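PDB 2R39: FixG-related protein from Vibrio parahaemolyticus, which is of unknown function but is probably part of a membrane-bound 4Fe-4S electron-transport protein, this chain being its C-terminal immunoglobulin-like domain. Local coordinates for residues A11-V15 / Q96-T100; V53-N57 / I92-Q96. One frame throughout, in Å; residues are numbered along the deposited sequence.

Overall arrangement
Both contacts belong to one immunoglobulin-like β sandwich and use strand 92-101; their ranges overlap at Q96, which works only in interaction 2. Interaction 1 crosses the sandwich: strand 11-17, an outermost strand of one four-stranded sheet, is packed against the second half of 92-101 in the other. Interaction 2 stays within that second sheet, where the end of strand 47-54 pairs with 92-101 and the turn after it packs alongside. Their centres lie 14 Å apart, and they touch where F97 packs on V53 and I98 on K54. Along the chain come 11-15, then 53-57, then 92-100. Strand 92-101 thus contacts the N-terminal strand across the sandwich and strand 47-54 beside it.

Interaction 1 of 2, residues A11-V15 / Q96-T100; sequences AGMSV and QFILT
M13 and V15 of strand 11-17 drop their side chains onto F97 and L99 of strand 92-101, joining the two sheets of an immunoglobulin-like β sandwich. The short strand segments run nearly antiparallel, 160° between their directions, with axes 8.3 Å apart at closest approach. That spacing is filled by side chains, and the segments are held together by apolar contact without any hydrogen bond between them.

M13, a selenomethionine, spans the gap. Its chain leaves with CG anti to the backbone N (chi1 178°), runs straight through the next torsion and bends only at the last, which swings the methyl CE over the backbone of 97-99. There CE lies 3.9 Å from CB of L99 and 4.1 Å from CB of F97, while the selenium also rests on CB of L99. The side chains of M13 and L99 slide past each other in opposite directions. Farther along, the CD2 methyl of L99 comes 4.2 Å from CB of A11, and its CD1 methyl passes near the carbonyl O of G12.

The aromatic part of the contact lies at the other end. V15 and F97 cross at about a right angle, and both valine methyls come to the CD2 end of the ring: CG1 lies near CD2 and CE2, and CG2 approaches CD2 obliquely at 3.9 Å. The same phenylalanine packs edge-to-face with Y35 of strand 31-41 and touches M79 and L81 of strand 74-83, while V110 of strand 106-115 lies against M13 and V15.

The methyl CE of M13 also rests on backbone polar atoms, 3.5 Å from the carbonyl O of F97 and equally close to the amide N of L99.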
loop_
_atom_site.group_PDB
_atom_site.type_symbol
_atom_site.label_atom_id
_atom_site.label_comp_id
_atom_site.label_asym_id
_atom_site.label_seq_id
_atom_site.Cartn_x
_atom_site.Cartn_y
_atom_site.Cartn_z
ATOM N N ALA A 11 12.517 -6.354 -7.710
ATOM C CA ALA A 11 11.285 -5.587 -7.797
ATOM C C ALA A 11 11.510 -4.222 -7.200
ATOM O O ALA A 11 12.459 -4.022 -6.436
ATOM C CB ALA A 11 10.139 -6.304 -7.049
ATOM N N GLY A 12 10.623 -3.294 -7.530
ATOM C CA GLY A 12 10.631 -1.976 -6.897
ATOM C C GLY A 12 9.218 -1.599 -6.505
ATOM O O GLY A 12 8.257 -2.058 -7.113
HETATM N N MSE A 13 9.091 -0.786 -5.465
HETATM C CA MSE A 13 7.818 -0.184 -5.147
HETATM C C MSE A 13 8.050 1.177 -4.541
HETATM O O MSE A 13 8.938 1.351 -3.728
HETATM C CB MSE A 13 6.996 -1.043 -4.174
HETATM C CG MSE A 13 5.666 -0.382 -3.798
HETATM SE SE MSE A 13 4.504 -1.465 -2.684
HETATM C CE MSE A 13 5.661 -1.578 -1.095
ATOM N N SER A 14 7.234 2.129 -4.950
ATOM C CA SER A 14 7.179 3.411 -4.281
ATOM C C SER A 14 5.726 3.718 -3.979
ATOM O O SER A 14 4.813 3.064 -4.494
ATOM C CB SER A 14 7.868 4.519 -5.102
ATOM O OG SER A 14 7.260 4.679 -6.362
ATOM N N VAL A 15 5.527 4.668 -3.082
ATOM C CA VAL A 15 4.205 4.995 -2.570
ATOM C C VAL A 15 4.058 6.499 -2.583
ATOM O O VAL A 15 4.965 7.205 -2.153
ATOM C CB VAL A 15 4.028 4.497 -1.118
ATOM C CG1 VAL A 15 2.723 5.047 -0.495
ATOM C CG2 VAL A 15 4.042 2.966 -1.079
ATOM N N GLN A 96 3.434 0.849 7.073
ATOM C CA GLN A 96 4.335 0.460 6.007
ATOM C C GLN A 96 3.524 -0.324 5.033
ATOM O O GLN A 96 2.772 -1.225 5.439
ATOM C CB GLN A 96 5.366 -0.532 6.512
ATOM C CG GLN A 96 6.622 0.032 7.077
ATOM C CD GLN A 96 7.535 -1.107 7.444
ATOM O OE1 GLN A 96 7.072 -2.251 7.606
ATOM N NE2 GLN A 96 8.818 -0.830 7.539
ATOM N N PHE A 97 3.692 -0.008 3.753
ATOM C CA PHE A 97 3.228 -0.870 2.691
ATOM C C PHE A 97 4.319 -1.883 2.362
ATOM O O PHE A 97 5.535 -1.566 2.379
ATOM C CB PHE A 97 2.867 -0.045 1.476
ATOM C CG PHE A 97 1.630 0.793 1.671
ATOM C CD1 PHE A 97 0.370 0.224 1.555
ATOM C CD2 PHE A 97 1.734 2.153 1.954
ATOM C CE1 PHE A 97 -0.780 0.992 1.724
ATOM C CE2 PHE A 97 0.590 2.926 2.123
ATOM C CZ PHE A 97 -0.665 2.339 2.011
ATOM N N ILE A 98 3.896 -3.115 2.102
ATOM C CA ILE A 98 4.851 -4.176 1.939
ATOM C C ILE A 98 4.546 -4.892 0.649
ATOM O O ILE A 98 3.407 -5.320 0.430
ATOM C CB ILE A 98 4.834 -5.115 3.157
ATOM C CG1 ILE A 98 5.214 -4.309 4.423
ATOM C CG2 ILE A 98 5.779 -6.335 2.936
ATOM C CD1 ILE A 98 4.572 -4.825 5.679
ATOM N N LEU A 99 5.553 -4.978 -0.217
ATOM C CA LEU A 99 5.432 -5.798 -1.414
ATOM C C LEU A 99 6.152 -7.115 -1.116
ATOM O O LEU A 99 7.314 -7.118 -0.714
ATOM C CB LEU A 99 6.051 -5.087 -2.639
ATOM C CG LEU A 99 6.064 -5.932 -3.923
ATOM C CD1 LEU A 99 6.005 -5.048 -5.153
ATOM C CD2 LEU A 99 7.282 -6.835 -3.978
ATOM N N THR A 100 5.447 -8.218 -1.281
ATOM C CA THR A 100 6.031 -9.530 -1.092
ATOM C C THR A 100 6.098 -10.247 -2.439
ATOM O O THR A 100 5.075 -10.444 -3.083
ATOM C CB THR A 100 5.205 -10.368 -0.095
ATOM O OG1 THR A 100 5.159 -9.677 1.161
ATOM C CG2 THR A 100 5.845 -11.756 0.113
#

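Interaction 2 of 2, residues V53-N57 / I92-Q96; sequences VKGLN and ITTIQ
V53 places CG2 anti to its backbone N (chi1 60° to CG1), which turns that methyl against CB of I95 at 3.8 Å. I95 in turn keeps CG2 anti to its carbonyl carbon, and this branch meets CG of L56, also at 3.8 Å, the two side chains crossing obliquely. L56 also lays CD2 on the CG2 methyl of T93.

The backbone pairing is that of an antiparallel hydrogen-bonded pair, K54 with Q96. N of K54 gives a 2.8 Å bond to O of Q96, and N of Q96 returns one of 3.0 Å to O of K54. On the face of the sheet that carries K54 and Q96, their side chains lie side by side and point the same way, with CG and CD of K54 next to OE1 of Q96.

Beyond K54 the chain turns away at G55, where phi is 120°; the turn calls for glycine, which has no CB to press against the carbonyl O of K54 or run into O of T94. A water then bridges the widening gap, donating to O of G55 and to O of T94, each 2.7 Å away.

Strand 106-115 flanks 92-96, with backbone hydrogen bonds linking T93 with F114 and I95 with S112, while L81 of strand 74-83, in the facing sheet, packs on V53, L56 and I95.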
loop_
_atom_site.group_PDB
_atom_site.type_symbol
_atom_site.label_atom_id
_atom_site.label_comp_id
_atom_site.label_asym_id
_atom_site.label_seq_id
_atom_site.Cartn_x
_atom_site.Cartn_y
_atom_site.Cartn_z
ATOM N N VAL A 53 -0.330 -3.941 4.253
ATOM C CA VAL A 53 -0.018 -2.767 5.067
ATOM C C VAL A 53 0.150 -3.263 6.506
ATOM O O VAL A 53 -0.528 -4.222 6.944
ATOM C CB VAL A 53 -1.095 -1.625 4.999
ATOM C CG1 VAL A 53 -2.512 -2.111 5.499
ATOM C CG2 VAL A 53 -0.633 -0.385 5.789
ATOM N N LYS A 54 1.087 -2.672 7.220
ATOM C CA LYS A 54 1.161 -2.955 8.634
ATOM C C LYS A 54 1.161 -1.665 9.433
ATOM O O LYS A 54 1.555 -0.612 8.908
ATOM C CB LYS A 54 2.333 -3.892 8.932
ATOM C CG LYS A 54 3.623 -3.256 9.280
ATOM C CD LYS A 54 4.532 -4.233 10.048
ATOM C CE LYS A 54 4.690 -5.560 9.325
ATOM N NZ LYS A 54 6.026 -6.185 9.631
ATOM N N GLY A 55 0.641 -1.729 10.660
ATOM C CA GLY A 55 0.644 -0.579 11.552
ATOM C C GLY A 55 -0.717 -0.094 12.001
ATOM O O GLY A 55 -0.795 0.774 12.864
ATOM N N LEU A 56 -1.787 -0.643 11.426
ATOM C CA LEU A 56 -3.155 -0.285 11.858
ATOM C C LEU A 56 -3.796 -1.450 12.600
ATOM O O LEU A 56 -3.740 -2.587 12.127
ATOM C CB LEU A 56 -4.013 0.123 10.646
ATOM C CG LEU A 56 -3.672 1.523 10.119
ATOM C CD1 LEU A 56 -4.123 1.738 8.669
ATOM C CD2 LEU A 56 -4.293 2.581 11.050
ATOM N N ASN A 57 -4.394 -1.168 13.758
ATOM C CA ASN A 57 -5.016 -2.213 14.593
ATOM C C ASN A 57 -6.411 -2.617 14.105
ATOM O O ASN A 57 -6.946 -3.672 14.451
ATOM C CB ASN A 57 -5.049 -1.747 16.066
ATOM C CG ASN A 57 -3.651 -1.581 16.651
ATOM O OD1 ASN A 57 -2.670 -2.120 16.126
ATOM N ND2 ASN A 57 -3.559 -0.868 17.738
ATOM N N ILE A 92 -2.366 10.419 13.891
ATOM C CA ILE A 92 -1.316 10.032 12.929
ATOM C C ILE A 92 -0.736 8.677 13.257
ATOM O O ILE A 92 -0.081 8.496 14.298
ATOM C CB ILE A 92 -0.148 11.048 12.862
ATOM C CG1 ILE A 92 -0.680 12.432 12.541
ATOM C CG2 ILE A 92 0.912 10.587 11.789
ATOM C CD1 ILE A 92 0.226 13.516 12.870
ATOM N N THR A 93 -0.942 7.728 12.347
ATOM C CA THR A 93 -0.394 6.402 12.491
ATOM C C THR A 93 0.709 6.148 11.450
ATOM O O THR A 93 0.496 6.352 10.236
ATOM C CB THR A 93 -1.513 5.353 12.357
ATOM O OG1 THR A 93 -2.588 5.686 13.253
ATOM C CG2 THR A 93 -1.014 3.958 12.697
ATOM N N THR A 94 1.874 5.685 11.920
ATOM C CA THR A 94 2.912 5.180 11.015
ATOM C C THR A 94 2.535 3.821 10.484
ATOM O O THR A 94 2.164 2.926 11.254
ATOM C CB THR A 94 4.298 5.086 11.713
ATOM O OG1 THR A 94 4.668 6.393 12.115
ATOM C CG2 THR A 94 5.375 4.585 10.725
ATOM N N ILE A 95 2.591 3.674 9.155
ATOM C CA ILE A 95 2.271 2.417 8.514
ATOM C C ILE A 95 3.398 2.090 7.543
ATOM O O ILE A 95 4.215 2.956 7.231
ATOM C CB ILE A 95 0.885 2.475 7.771
ATOM C CG1 ILE A 95 0.884 3.593 6.705
ATOM C CG2 ILE A 95 -0.287 2.717 8.805
ATOM C CD1 ILE A 95 -0.312 3.570 5.689
ATOM N N GLN A 96 3.434 0.849 7.073
ATOM C CA GLN A 96 4.335 0.460 6.007
ATOM C C GLN A 96 3.524 -0.324 5.033
ATOM O O GLN A 96 2.772 -1.225 5.439
ATOM C CB GLN A 96 5.366 -0.532 6.512
ATOM C CG GLN A 96 6.622 0.032 7.077
ATOM C CD GLN A 96 7.535 -1.107 7.444
ATOM O OE1 GLN A 96 7.072 -2.251 7.606
ATOM N NE2 GLN A 96 8.818 -0.830 7.539
HETATM O O HOH W 1 1.631 1.783 13.626
#